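2-dehydro-3-deoxy-D-arabinonate dehydratase (Sulfolobus solfataricus, PDB 2Q18) catalyses the metal-dependent dehydration of 2-dehydro-3-deoxy-D-arabinonate to 2,5-dioxopentanoate in a pentose oxidation pathway, working as a homotetramer of the FAH family. Local coordinates at residues I71-V76 / G249-T254; F116-P121 / Q180-A185; W139-P144 / S166-E171. One frame throughout, in Å; residues are numbered along the deposited sequence.

Contact 1 (I71-V76 / G249-T254); sequences IDPPEV and GTILTT
I251 N donates to E75 O over 3.0 Å, nearly straight at 165°, and this bond starts a parallel strand pairing in the FAH-family fold: V76, first residue of strand 76-80, lies beside I251 of strand 250-253, both side chains on one face of the sheet. T250 CA also approaches E75 O (3.4 Å), close beside the I251 N-H, and V76 CA comes equally near I251 O, so CA-H...O contacts accompany the N-H...O hydrogen bond. Ahead of the pairing, the loop folds over the start of the strand. I251 CG1 lies anti to the carbonyl carbon (chi1 -66°), and CD1 beyond it meets P73 CB at 3.7 Å and I71 CD1 at 4.2 Å. Three carbons lie near G249 O: P73 CB at 3.4 Å, P74 CD at 3.6 Å, and I71 CD1 close by. G249, with the positive phi (91°) of a G1 bulge, forms that bulge with T250 opposite L150 of strand 140-150. Further out, F190 packs on I71, P73 and I251, while M162 lies against V76 and I251. The E75 carboxylate turns elsewhere, forming a salt bridge to R123 of the second subunit and accepting a bond from W77. T250 OG1 bonds to P247 O, and T250 CG2 rests 3.6 Å from E75 O.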
ATOM      1  N   ILE A  71     -10.421  -4.219 -18.552  1.00 22.38           N
ATOM      2  CA  ILE A  71     -10.510  -4.112 -17.088  1.00 22.07           C
ATOM      3  C   ILE A  71     -10.194  -5.464 -16.468  1.00 22.64           C
ATOM      4  O   ILE A  71     -10.153  -6.480 -17.169  1.00 21.98           O
ATOM      5  CB  ILE A  71     -11.931  -3.666 -16.575  1.00 22.38           C
ATOM      6  CG1 ILE A  71     -13.005  -4.710 -16.932  1.00 19.63           C
ATOM      7  CG2 ILE A  71     -12.295  -2.248 -17.058  1.00 19.14           C
ATOM      8  CD1 ILE A  71     -14.371  -4.465 -16.279  1.00 22.44           C
ATOM      9  N   ASP A  72      -9.967  -5.465 -15.158  1.00 22.57           N
ATOM     10  CA  ASP A  72      -9.960  -6.689 -14.370  1.00 23.81           C
ATOM     11  C   ASP A  72     -11.337  -6.821 -13.713  1.00 23.91           C
ATOM     12  O   ASP A  72     -11.597  -6.177 -12.693  1.00 23.53           O
ATOM     13  CB  ASP A  72      -8.854  -6.652 -13.302  1.00 24.02           C
ATOM     14  CG  ASP A  72      -7.454  -6.541 -13.904  1.00 28.32           C
ATOM     15  OD1 ASP A  72      -7.129  -7.332 -14.815  1.00 28.40           O
ATOM     16  OD2 ASP A  72      -6.675  -5.661 -13.463  1.00 32.29           O
ATOM     17  N   PRO A  73     -12.231  -7.650 -14.295  1.00 23.61           N
ATOM     18  CA  PRO A  73     -13.571  -7.769 -13.718  1.00 23.47           C
ATOM     19  C   PRO A  73     -13.518  -8.625 -12.450  1.00 23.52           C
ATOM     20  O   PRO A  73     -13.100  -9.784 -12.512  1.00 23.89           O
ATOM     21  CB  PRO A  73     -14.367  -8.470 -14.821  1.00 23.73           C
ATOM     22  CG  PRO A  73     -13.346  -9.285 -15.562  1.00 23.31           C
ATOM     23  CD  PRO A  73     -12.041  -8.540 -15.458  1.00 23.02           C
ATOM     24  N   PRO A  74     -13.921  -8.060 -11.296  1.00 23.83           N
ATOM     25  CA  PRO A  74     -13.771  -8.830 -10.062  1.00 22.62           C
ATOM     26  C   PRO A  74     -14.539 -10.148 -10.110  1.00 21.45           C
ATOM     27  O   PRO A  74     -14.088 -11.141  -9.543  1.00 21.06           O
ATOM     28  CB  PRO A  74     -14.327  -7.891  -8.984  1.00 22.76           C
ATOM     29  CG  PRO A  74     -14.219  -6.517  -9.588  1.00 25.60           C
ATOM     30  CD  PRO A  74     -14.508  -6.729 -11.048  1.00 23.77           C
ATOM     31  N   GLU A  75     -15.673 -10.154 -10.807  1.00 21.04           N
ATOM     32  CA  GLU A  75     -16.455 -11.369 -11.015  1.00 21.47           C
ATOM     33  C   GLU A  75     -16.979 -11.397 -12.434  1.00 20.89           C
ATOM     34  O   GLU A  75     -17.288 -10.350 -13.009  1.00 21.46           O
ATOM     35  CB  GLU A  75     -17.634 -11.451 -10.027  1.00 21.24           C
ATOM     36  CG  GLU A  75     -17.203 -11.531  -8.568  1.00 20.62           C
ATOM     37  CD  GLU A  75     -18.365 -11.643  -7.584  1.00 22.81           C
ATOM     38  OE1 GLU A  75     -19.531 -11.810  -8.011  1.00 23.29           O
ATOM     39  OE2 GLU A  75     -18.093 -11.568  -6.371  1.00 21.80           O
ATOM     40  N   VAL A  76     -17.067 -12.598 -13.000  1.00 20.98           N
ATOM     41  CA  VAL A  76     -17.721 -12.785 -14.293  1.00 21.22           C
ATOM     42  C   VAL A  76     -18.819 -13.827 -14.143  1.00 20.67           C
ATOM     43  O   VAL A  76     -18.584 -14.932 -13.652  1.00 21.07           O
ATOM     44  CB  VAL A  76     -16.738 -13.206 -15.421  1.00 20.25           C
ATOM     45  CG1 VAL A  76     -17.474 -13.305 -16.753  1.00 21.46           C
ATOM     46  CG2 VAL A  76     -15.582 -12.216 -15.537  1.00 20.76           C
ATOM     47  N   GLY A 249     -17.682  -3.268 -11.698  1.00 24.19           N
ATOM     48  CA  GLY A 249     -16.863  -3.840 -12.775  1.00 23.58           C
ATOM     49  C   GLY A 249     -17.161  -5.300 -13.066  1.00 24.43           C
ATOM     50  O   GLY A 249     -16.503  -5.917 -13.916  1.00 23.49           O
ATOM     51  N   THR A 250     -18.143  -5.858 -12.358  1.00 23.04           N
ATOM     52  CA  THR A 250     -18.631  -7.207 -12.641  1.00 23.30           C
ATOM     53  C   THR A 250     -19.091  -7.284 -14.095  1.00 23.06           C
ATOM     54  O   THR A 250     -19.729  -6.353 -14.603  1.00 23.20           O
ATOM     55  CB  THR A 250     -19.808  -7.598 -11.715  1.00 23.54           C
ATOM     56  OG1 THR A 250     -19.338  -7.703 -10.369  1.00 24.16           O
ATOM     57  CG2 THR A 250     -20.427  -8.939 -12.118  1.00 23.26           C
ATOM     58  N   ILE A 251     -18.762  -8.387 -14.758  1.00 23.09           N
ATOM     59  CA  ILE A 251     -19.249  -8.615 -16.114  1.00 23.47           C
ATOM     60  C   ILE A 251     -20.299  -9.716 -16.137  1.00 23.04           C
ATOM     61  O   ILE A 251     -20.108 -10.788 -15.560  1.00 23.11           O
ATOM     62  CB  ILE A 251     -18.098  -8.918 -17.114  1.00 23.61           C
ATOM     63  CG1 ILE A 251     -17.204  -7.684 -17.276  1.00 22.48           C
ATOM     64  CG2 ILE A 251     -18.664  -9.342 -18.477  1.00 21.88           C
ATOM     65  CD1 ILE A 251     -15.951  -7.919 -18.123  1.00 23.89           C
ATOM     66  N   LEU A 252     -21.418  -9.425 -16.794  1.00 23.38           N
ATOM     67  CA  LEU A 252     -22.435 -10.428 -17.070  1.00 24.53           C
ATOM     68  C   LEU A 252     -22.519 -10.656 -18.572  1.00 24.70           C
ATOM     69  O   LEU A 252     -22.781  -9.726 -19.337  1.00 24.08           O
ATOM     70  CB  LEU A 252     -23.804  -9.998 -16.523  1.00 24.52           C
ATOM     71  CG  LEU A 252     -25.020 -10.845 -16.926  1.00 24.28           C
ATOM     72  CD1 LEU A 252     -24.977 -12.252 -16.324  1.00 21.88           C
ATOM     73  CD2 LEU A 252     -26.310 -10.139 -16.538  1.00 25.17           C
ATOM     74  N   THR A 253     -22.292 -11.896 -18.983  1.00 26.38           N
ATOM     75  CA  THR A 253     -22.399 -12.261 -20.388  1.00 28.08           C
ATOM     76  C   THR A 253     -23.780 -12.876 -20.663  1.00 29.03           C
ATOM     77  O   THR A 253     -24.274 -13.696 -19.886  1.00 29.78           O
ATOM     78  CB  THR A 253     -21.198 -13.132 -20.861  1.00 27.82           C
ATOM     79  OG1 THR A 253     -21.271 -13.330 -22.277  1.00 29.00           O
ATOM     80  CG2 THR A 253     -21.138 -14.479 -20.139  1.00 27.50           C
ATOM     81  N   THR A 254     -24.406 -12.451 -21.756  1.00 30.05           N
ATOM     82  CA  THR A 254     -25.861 -12.573 -21.900  1.00 30.26           C
ATOM     83  C   THR A 254     -26.399 -13.768 -22.708  1.00 30.86           C
ATOM     84  O   THR A 254     -27.553 -13.750 -23.153  1.00 30.87           O
ATOM     85  CB  THR A 254     -26.466 -11.260 -22.435  1.00 30.53           C
ATOM     86  OG1 THR A 254     -25.959 -10.997 -23.747  1.00 31.95           O
ATOM     87  CG2 THR A 254     -26.109 -10.088 -21.511  1.00 30.00           C
TER

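Contact 2 (F116-P121 / Q180-A185); sequences FFKATP and QSKIYA. With PO4 (phosphate ion), chain B.
K118 NZ reaches K182 O at 2.7 Å, in the carbonyl plane and on a lone pair, in the dense half of the contact. The first bond of the K118 side chain points away from 180-185, the bend at chi2 (60°) turns CD, and NZ ends near the helix; CE also approaches K182 O (3.4 Å). I183 sets CG1 against K118 O (3.4 Å) and CD1 against F117 O. That methyl sits at the edge of the F117 ring, near its plane, 4.1 Å from F117 CD1; this ring stacks on F117 of the second subunit. K118 and A119 form a classic beta bulge opposite V76, where strand 114-119 of the FAH-family fold runs beside the weakly bonded helix 178-182. Toward the phosphate the contacts between the two segments are longer: the K182 chain crosses the F116 ring at about a right angle, K182 CD 3.8 Å from F116 CE1. K182, a substrate-binding residue, donates from NZ to O1 of the phosphate ion (probably from the crystallisation liquor) at 3.0 Å and forms salt bridges with the metal ligands D164 and E143. D164 also pairs with K118, so its carboxylate lies between two NZ atoms 5.4 Å apart.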
ATOM      1  N   PHE A 116     -25.108 -18.417 -13.991  1.00 27.94           N
ATOM      2  CA  PHE A 116     -23.981 -19.189 -13.461  1.00 26.91           C
ATOM      3  C   PHE A 116     -22.737 -18.324 -13.266  1.00 25.71           C
ATOM      4  O   PHE A 116     -22.585 -17.297 -13.921  1.00 26.76           O
ATOM      5  CB  PHE A 116     -23.672 -20.405 -14.356  1.00 27.16           C
ATOM      6  CG  PHE A 116     -23.345 -20.050 -15.788  1.00 28.38           C
ATOM      7  CD1 PHE A 116     -22.028 -19.811 -16.179  1.00 28.25           C
ATOM      8  CD2 PHE A 116     -24.354 -19.967 -16.746  1.00 28.65           C
ATOM      9  CE1 PHE A 116     -21.721 -19.480 -17.501  1.00 28.36           C
ATOM     10  CE2 PHE A 116     -24.058 -19.635 -18.075  1.00 30.88           C
ATOM     11  CZ  PHE A 116     -22.739 -19.391 -18.450  1.00 27.51           C
ATOM     12  N   PHE A 117     -21.861 -18.736 -12.357  1.00 25.02           N
ATOM     13  CA  PHE A 117     -20.571 -18.075 -12.180  1.00 24.30           C
ATOM     14  C   PHE A 117     -19.624 -18.570 -13.273  1.00 24.38           C
ATOM     15  O   PHE A 117     -19.473 -19.778 -13.469  1.00 23.86           O
ATOM     16  CB  PHE A 117     -19.989 -18.374 -10.792  1.00 23.62           C
ATOM     17  CG  PHE A 117     -18.716 -17.620 -10.489  1.00 23.01           C
ATOM     18  CD1 PHE A 117     -17.472 -18.224 -10.667  1.00 23.28           C
ATOM     19  CD2 PHE A 117     -18.761 -16.308 -10.024  1.00 23.69           C
ATOM     20  CE1 PHE A 117     -16.287 -17.530 -10.387  1.00 24.40           C
ATOM     21  CE2 PHE A 117     -17.587 -15.604  -9.744  1.00 25.41           C
ATOM     22  CZ  PHE A 117     -16.347 -16.217  -9.927  1.00 24.71           C
ATOM     23  N   LYS A 118     -18.980 -17.634 -13.965  1.00 24.56           N
ATOM     24  CA  LYS A 118     -18.150 -17.967 -15.124  1.00 24.05           C
ATOM     25  C   LYS A 118     -16.648 -17.908 -14.843  1.00 23.93           C
ATOM     26  O   LYS A 118     -15.927 -18.866 -15.133  1.00 25.00           O
ATOM     27  CB  LYS A 118     -18.521 -17.081 -16.322  1.00 23.58           C
ATOM     28  CG  LYS A 118     -17.594 -17.211 -17.546  1.00 24.67           C
ATOM     29  CD  LYS A 118     -17.557 -18.638 -18.101  1.00 22.60           C
ATOM     30  CE  LYS A 118     -16.489 -18.770 -19.179  1.00 25.21           C
ATOM     31  NZ  LYS A 118     -16.423 -20.165 -19.732  1.00 21.83           N
ATOM     32  N   ALA A 119     -16.173 -16.791 -14.293  1.00 22.68           N
ATOM     33  CA  ALA A 119     -14.744 -16.614 -14.099  1.00 23.46           C
ATOM     34  C   ALA A 119     -14.376 -15.590 -13.037  1.00 23.39           C
ATOM     35  O   ALA A 119     -15.136 -14.667 -12.738  1.00 22.59           O
ATOM     36  CB  ALA A 119     -14.065 -16.244 -15.445  1.00 23.43           C
ATOM     37  N   THR A 120     -13.191 -15.789 -12.469  1.00 24.04           N
ATOM     38  CA  THR A 120     -12.473 -14.760 -11.728  1.00 23.95           C
ATOM     39  C   THR A 120     -11.594 -14.027 -12.756  1.00 25.16           C
ATOM     40  O   THR A 120     -11.383 -14.554 -13.856  1.00 24.73           O
ATOM     41  CB  THR A 120     -11.597 -15.404 -10.642  1.00 24.77           C
ATOM     42  OG1 THR A 120     -10.802 -16.447 -11.234  1.00 22.55           O
ATOM     43  CG2 THR A 120     -12.476 -15.993  -9.527  1.00 21.04           C
ATOM     44  N   PRO A 121     -11.092 -12.814 -12.422  1.00 24.62           N
ATOM     45  CA  PRO A 121     -10.297 -12.049 -13.394  1.00 24.98           C
ATOM     46  C   PRO A 121      -9.058 -12.785 -13.944  1.00 25.52           C
ATOM     47  O   PRO A 121      -8.720 -12.616 -15.118  1.00 26.20           O
ATOM     48  CB  PRO A 121      -9.888 -10.780 -12.617  1.00 25.29           C
ATOM     49  CG  PRO A 121     -10.120 -11.101 -11.167  1.00 24.72           C
ATOM     50  CD  PRO A 121     -11.253 -12.083 -11.149  1.00 24.67           C
ATOM     51  N   GLN A 180     -17.316 -27.295 -14.148  1.00 28.45           N
ATOM     52  CA  GLN A 180     -16.069 -27.802 -14.718  1.00 29.01           C
ATOM     53  C   GLN A 180     -15.941 -27.463 -16.204  1.00 28.46           C
ATOM     54  O   GLN A 180     -14.841 -27.204 -16.694  1.00 28.18           O
ATOM     55  CB  GLN A 180     -15.958 -29.317 -14.528  1.00 29.00           C
ATOM     56  CG  GLN A 180     -15.658 -29.755 -13.110  1.00 28.74           C
ATOM     57  CD  GLN A 180     -15.560 -31.262 -12.983  1.00 30.57           C
ATOM     58  OE1 GLN A 180     -14.543 -31.864 -13.339  1.00 32.01           O
ATOM     59  NE2 GLN A 180     -16.616 -31.882 -12.462  1.00 30.48           N
ATOM     60  N   SER A 181     -17.072 -27.460 -16.904  1.00 27.31           N
ATOM     61  CA  SER A 181     -17.099 -27.169 -18.332  1.00 27.57           C
ATOM     62  C   SER A 181     -16.926 -25.677 -18.619  1.00 27.46           C
ATOM     63  O   SER A 181     -16.637 -25.293 -19.759  1.00 27.28           O
ATOM     64  CB  SER A 181     -18.406 -27.666 -18.946  1.00 26.61           C
ATOM     65  OG  SER A 181     -19.451 -26.732 -18.747  1.00 26.53           O
ATOM     66  N   LYS A 182     -17.095 -24.854 -17.581  1.00 26.30           N
ATOM     67  CA  LYS A 182     -17.146 -23.395 -17.726  1.00 26.72           C
ATOM     68  C   LYS A 182     -15.996 -22.637 -17.066  1.00 26.03           C
ATOM     69  O   LYS A 182     -15.630 -21.563 -17.536  1.00 26.87           O
ATOM     70  CB  LYS A 182     -18.463 -22.849 -17.163  1.00 26.72           C
ATOM     71  CG  LYS A 182     -19.715 -23.215 -17.953  1.00 29.14           C
ATOM     72  CD  LYS A 182     -19.899 -22.326 -19.158  1.00 28.53           C
ATOM     73  CE  LYS A 182     -21.212 -22.625 -19.856  1.00 27.26           C
ATOM     74  NZ  LYS A 182     -21.363 -21.779 -21.075  1.00 29.91           N
ATOM     75  N   ILE A 183     -15.454 -23.179 -15.974  1.00 25.62           N
ATOM     76  CA  ILE A 183     -14.519 -22.439 -15.110  1.00 25.68           C
ATOM     77  C   ILE A 183     -13.144 -23.100 -15.056  1.00 25.03           C
ATOM     78  O   ILE A 183     -12.979 -24.164 -14.459  1.00 25.63           O
ATOM     79  CB  ILE A 183     -15.066 -22.266 -13.648  1.00 25.55           C
ATOM     80  CG1 ILE A 183     -16.542 -21.839 -13.648  1.00 26.09           C
ATOM     81  CG2 ILE A 183     -14.206 -21.261 -12.859  1.00 25.41           C
ATOM     82  CD1 ILE A 183     -17.247 -21.992 -12.286  1.00 26.45           C
ATOM     83  N   TYR A 184     -12.162 -22.445 -15.674  1.00 25.01           N
ATOM     84  CA  TYR A 184     -10.786 -22.944 -15.743  1.00 24.36           C
ATOM     85  C   TYR A 184      -9.883 -21.861 -16.351  1.00 24.24           C
ATOM     86  O   TYR A 184     -10.381 -20.847 -16.841  1.00 24.19           O
ATOM     87  CB  TYR A 184     -10.718 -24.257 -16.549  1.00 25.51           C
ATOM     88  CG  TYR A 184     -11.253 -24.151 -17.963  1.00 25.14           C
ATOM     89  CD1 TYR A 184     -10.404 -23.834 -19.024  1.00 25.35           C
ATOM     90  CD2 TYR A 184     -12.602 -24.370 -18.242  1.00 25.22           C
ATOM     91  CE1 TYR A 184     -10.887 -23.724 -20.326  1.00 25.77           C
ATOM     92  CE2 TYR A 184     -13.095 -24.266 -19.545  1.00 24.10           C
ATOM     93  CZ  TYR A 184     -12.226 -23.946 -20.579  1.00 27.17           C
ATOM     94  OH  TYR A 184     -12.686 -23.842 -21.873  1.00 27.66           O
ATOM     95  N   ALA A 185      -8.566 -22.058 -16.307  1.00 24.23           N
ATOM     96  CA  ALA A 185      -7.636 -21.063 -16.848  1.00 24.76           C
ATOM     97  C   ALA A 185      -7.876 -20.870 -18.342  1.00 25.00           C
ATOM     98  O   ALA A 185      -7.838 -21.832 -19.108  1.00 24.73           O
ATOM     99  CB  ALA A 185      -6.188 -21.466 -16.582  1.00 25.18           C
TER
HETATM  100  P   PO4 B4285     -25.336 -23.046 -20.733  0.50 34.91           P
HETATM  101  O1  PO4 B4285     -24.120 -22.753 -21.580  0.50 35.30           O
HETATM  102  O2  PO4 B4285     -24.927 -23.123 -19.289  0.50 33.41           O
HETATM  103  O3  PO4 B4285     -26.334 -21.941 -20.947  0.50 33.96           O
HETATM  104  O4  PO4 B4285     -25.960 -24.355 -21.145  0.50 34.02           O

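Contact 3 (W139-P144 / S166-E171); sequences WTLPEP and SARDLE
W139 and R168 lie side by side, pointing the same way, and carry much of the packing. R168 CB sits over the six-membered ring of W139, 3.7 Å from its centroid and 14° off the normal, a CH-pi contact. The R168 chain bends at chi2 and chi3, and W139 CH2 lies over one face of the guanidinium, offset toward its rim, the guanidinium plane being turned 46° from the ring. L141 CD1 approaches R168 NH1 at 3.8 Å. Backbone bonds join L141 and S166 in both directions: L141 N to S166 O at 2.9 Å and S166 N to L141 O at 3.0 Å. This antiparallel hydrogen-bonded pair closes the open end of the hairpin of strands 140-150 and 156-167, where A167 is N-cap of helix 168-173. A weak bond from D169 N to W139 O (3.3 Å) ties in the first helical turn. Charged groups gather on the side of E143, a magnesium ligand. A water donates to E143 OE1 and accepts from R168 NH1, both at 2.9 Å, while R168 NE pairs with E171 OE1 at 3.5 Å. S166 OG lies beside the E143 carboxylate but bonds to D164 O and K182 NZ.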
ATOM      1  N   TRP A 139     -14.569 -31.798 -27.003  1.00 32.37           N
ATOM      2  CA  TRP A 139     -15.516 -30.952 -27.731  1.00 30.80           C
ATOM      3  C   TRP A 139     -15.770 -29.614 -27.022  1.00 31.08           C
ATOM      4  O   TRP A 139     -16.742 -29.458 -26.267  1.00 31.15           O
ATOM      5  CB  TRP A 139     -16.828 -31.705 -28.015  1.00 30.13           C
ATOM      6  CG  TRP A 139     -17.821 -30.912 -28.813  1.00 28.91           C
ATOM      7  CD1 TRP A 139     -17.555 -30.091 -29.872  1.00 28.71           C
ATOM      8  CD2 TRP A 139     -19.242 -30.872 -28.621  1.00 29.92           C
ATOM      9  NE1 TRP A 139     -18.720 -29.535 -30.345  1.00 29.71           N
ATOM     10  CE2 TRP A 139     -19.770 -29.998 -29.596  1.00 29.10           C
ATOM     11  CE3 TRP A 139     -20.119 -31.490 -27.719  1.00 28.90           C
ATOM     12  CZ2 TRP A 139     -21.138 -29.722 -29.694  1.00 31.12           C
ATOM     13  CZ3 TRP A 139     -21.480 -31.215 -27.817  1.00 29.81           C
ATOM     14  CH2 TRP A 139     -21.975 -30.337 -28.797  1.00 29.40           C
ATOM     15  N   THR A 140     -14.887 -28.653 -27.284  1.00 29.97           N
ATOM     16  CA  THR A 140     -14.992 -27.316 -26.714  1.00 28.77           C
ATOM     17  C   THR A 140     -15.386 -26.321 -27.792  1.00 28.70           C
ATOM     18  O   THR A 140     -14.774 -26.278 -28.862  1.00 29.28           O
ATOM     19  CB  THR A 140     -13.666 -26.893 -26.035  1.00 28.28           C
ATOM     20  OG1 THR A 140     -13.463 -27.683 -24.858  1.00 27.42           O
ATOM     21  CG2 THR A 140     -13.683 -25.421 -25.649  1.00 28.47           C
ATOM     22  N   LEU A 141     -16.417 -25.530 -27.506  1.00 27.24           N
ATOM     23  CA  LEU A 141     -16.874 -24.504 -28.425  1.00 27.73           C
ATOM     24  C   LEU A 141     -16.736 -23.107 -27.833  1.00 28.67           C
ATOM     25  O   LEU A 141     -16.872 -22.933 -26.621  1.00 28.71           O
ATOM     26  CB  LEU A 141     -18.334 -24.744 -28.820  1.00 27.29           C
ATOM     27  CG  LEU A 141     -18.676 -25.990 -29.645  1.00 28.80           C
ATOM     28  CD1 LEU A 141     -20.175 -26.016 -29.934  1.00 27.87           C
ATOM     29  CD2 LEU A 141     -17.868 -26.029 -30.941  1.00 27.82           C
ATOM     30  N   PRO A 142     -16.459 -22.105 -28.690  1.00 29.20           N
ATOM     31  CA  PRO A 142     -16.596 -20.734 -28.236  1.00 29.17           C
ATOM     32  C   PRO A 142     -18.073 -20.360 -28.246  1.00 29.53           C
ATOM     33  O   PRO A 142     -18.832 -20.850 -29.088  1.00 29.92           O
ATOM     34  CB  PRO A 142     -15.840 -19.932 -29.297  1.00 29.37           C
ATOM     35  CG  PRO A 142     -15.963 -20.757 -30.551  1.00 29.17           C
ATOM     36  CD  PRO A 142     -16.022 -22.192 -30.100  1.00 29.21           C
ATOM     37  N   GLU A 143     -18.479 -19.522 -27.303  1.00 28.73           N
ATOM     38  CA  GLU A 143     -19.838 -19.008 -27.287  1.00 28.66           C
ATOM     39  C   GLU A 143     -19.784 -17.483 -27.352  1.00 28.45           C
ATOM     40  O   GLU A 143     -19.445 -16.827 -26.364  1.00 28.51           O
ATOM     41  CB  GLU A 143     -20.609 -19.529 -26.067  1.00 28.15           C
ATOM     42  CG  GLU A 143     -20.648 -21.064 -25.990  1.00 28.56           C
ATOM     43  CD  GLU A 143     -21.539 -21.614 -24.876  1.00 30.70           C
ATOM     44  OE1 GLU A 143     -21.757 -22.846 -24.858  1.00 30.93           O
ATOM     45  OE2 GLU A 143     -22.015 -20.832 -24.019  1.00 32.14           O
ATOM     46  N   PRO A 144     -20.060 -16.923 -28.547  1.00 28.44           N
ATOM     47  CA  PRO A 144     -19.997 -15.490 -28.831  1.00 28.30           C
ATOM     48  C   PRO A 144     -21.190 -14.737 -28.255  1.00 28.20           C
ATOM     49  O   PRO A 144     -22.340 -15.049 -28.580  1.00 27.88           O
ATOM     50  CB  PRO A 144     -20.030 -15.441 -30.360  1.00 28.31           C
ATOM     51  CG  PRO A 144     -20.810 -16.648 -30.746  1.00 27.25           C
ATOM     52  CD  PRO A 144     -20.443 -17.700 -29.742  1.00 28.21           C
ATOM     53  N   SER A 166     -16.588 -23.018 -23.656  1.00 27.33           N
ATOM     54  CA  SER A 166     -17.374 -24.062 -22.999  1.00 27.92           C
ATOM     55  C   SER A 166     -17.009 -25.475 -23.447  1.00 27.89           C
ATOM     56  O   SER A 166     -17.062 -25.786 -24.641  1.00 28.35           O
ATOM     57  CB  SER A 166     -18.862 -23.821 -23.252  1.00 27.39           C
ATOM     58  OG  SER A 166     -19.220 -22.484 -22.964  1.00 29.81           O
ATOM     59  N   ALA A 167     -16.652 -26.326 -22.485  1.00 27.02           N
ATOM     60  CA  ALA A 167     -16.422 -27.743 -22.754  1.00 27.90           C
ATOM     61  C   ALA A 167     -17.770 -28.450 -22.891  1.00 29.09           C
ATOM     62  O   ALA A 167     -18.260 -29.089 -21.954  1.00 29.46           O
ATOM     63  CB  ALA A 167     -15.581 -28.364 -21.663  1.00 26.72           C
ATOM     64  N   ARG A 168     -18.366 -28.309 -24.071  1.00 29.77           N
ATOM     65  CA  ARG A 168     -19.720 -28.784 -24.341  1.00 30.99           C
ATOM     66  C   ARG A 168     -19.923 -30.282 -24.103  1.00 31.30           C
ATOM     67  O   ARG A 168     -21.024 -30.710 -23.749  1.00 31.21           O
ATOM     68  CB  ARG A 168     -20.143 -28.402 -25.762  1.00 31.50           C
ATOM     69  CG  ARG A 168     -20.345 -26.902 -25.988  1.00 33.27           C
ATOM     70  CD  ARG A 168     -21.629 -26.370 -25.329  1.00 37.36           C
ATOM     71  NE  ARG A 168     -22.778 -27.243 -25.573  1.00 40.04           N
ATOM     72  CZ  ARG A 168     -23.479 -27.275 -26.704  1.00 42.47           C
ATOM     73  NH1 ARG A 168     -23.167 -26.473 -27.718  1.00 42.02           N
ATOM     74  NH2 ARG A 168     -24.498 -28.114 -26.825  1.00 42.71           N
ATOM     75  N   ASP A 169     -18.864 -31.070 -24.282  1.00 32.01           N
ATOM     76  CA  ASP A 169     -18.946 -32.515 -24.060  1.00 32.91           C
ATOM     77  C   ASP A 169     -19.139 -32.860 -22.586  1.00 33.67           C
ATOM     78  O   ASP A 169     -19.914 -33.760 -22.257  1.00 33.22           O
ATOM     79  CB  ASP A 169     -17.732 -33.255 -24.647  1.00 32.51           C
ATOM     80  CG  ASP A 169     -16.402 -32.749 -24.106  1.00 34.02           C
ATOM     81  OD1 ASP A 169     -16.272 -31.529 -23.850  1.00 33.35           O
ATOM     82  OD2 ASP A 169     -15.478 -33.579 -23.949  1.00 31.73           O
ATOM     83  N   LEU A 170     -18.444 -32.137 -21.705  1.00 33.49           N
ATOM     84  CA  LEU A 170     -18.572 -32.353 -20.264  1.00 34.05           C
ATOM     85  C   LEU A 170     -19.972 -31.974 -19.776  1.00 34.19           C
ATOM     86  O   LEU A 170     -20.556 -32.673 -18.949  1.00 34.31           O
ATOM     87  CB  LEU A 170     -17.483 -31.599 -19.485  1.00 33.67           C
ATOM     88  CG  LEU A 170     -16.010 -31.900 -19.806  1.00 33.99           C
ATOM     89  CD1 LEU A 170     -15.078 -31.214 -18.808  1.00 33.12           C
ATOM     90  CD2 LEU A 170     -15.723 -33.396 -19.851  1.00 35.38           C
ATOM     91  N   GLU A 171     -20.503 -30.878 -20.314  1.00 34.57           N
ATOM     92  CA  GLU A 171     -21.859 -30.430 -20.026  1.00 36.17           C
ATOM     93  C   GLU A 171     -22.923 -31.448 -20.469  1.00 36.54           C
ATOM     94  O   GLU A 171     -23.874 -31.723 -19.728  1.00 36.01           O
ATOM     95  CB  GLU A 171     -22.114 -29.076 -20.695  1.00 35.74           C
ATOM     96  CG  GLU A 171     -23.568 -28.638 -20.674  1.00 37.63           C
ATOM     97  CD  GLU A 171     -23.817 -27.323 -21.386  1.00 38.91           C
ATOM     98  OE1 GLU A 171     -22.907 -26.815 -22.082  1.00 42.33           O
ATOM     99  OE2 GLU A 171     -24.941 -26.795 -21.246  1.00 42.11           O
TER
HETATM  100  O   HOH W   1     -22.170 -23.738 -27.603  1.00 36.04           O

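Overall arrangement
Contacts 1 and 2 are buried, whereas contact 3 is only partly so and lies farthest from the chain centre. Contacts 1 and 2 meet along paired strands 76-80 and 114-119, where V76 bonds through its backbone to K118 and A119. Contacts 2 and 3 join through S181 O and A167 N and where K182 lies beside S166, while contacts 1 and 3 do not touch, although strands 250-253 and 140-150 are neighbours. Chemistry shifts accordingly: aliphatic and proline packing with a strand bond in contact 1, lysines among acidic metal ligands in contact 2, and an aromatic-arginine pair, with a water linking R168 to the metal ligand E143, in contact 3.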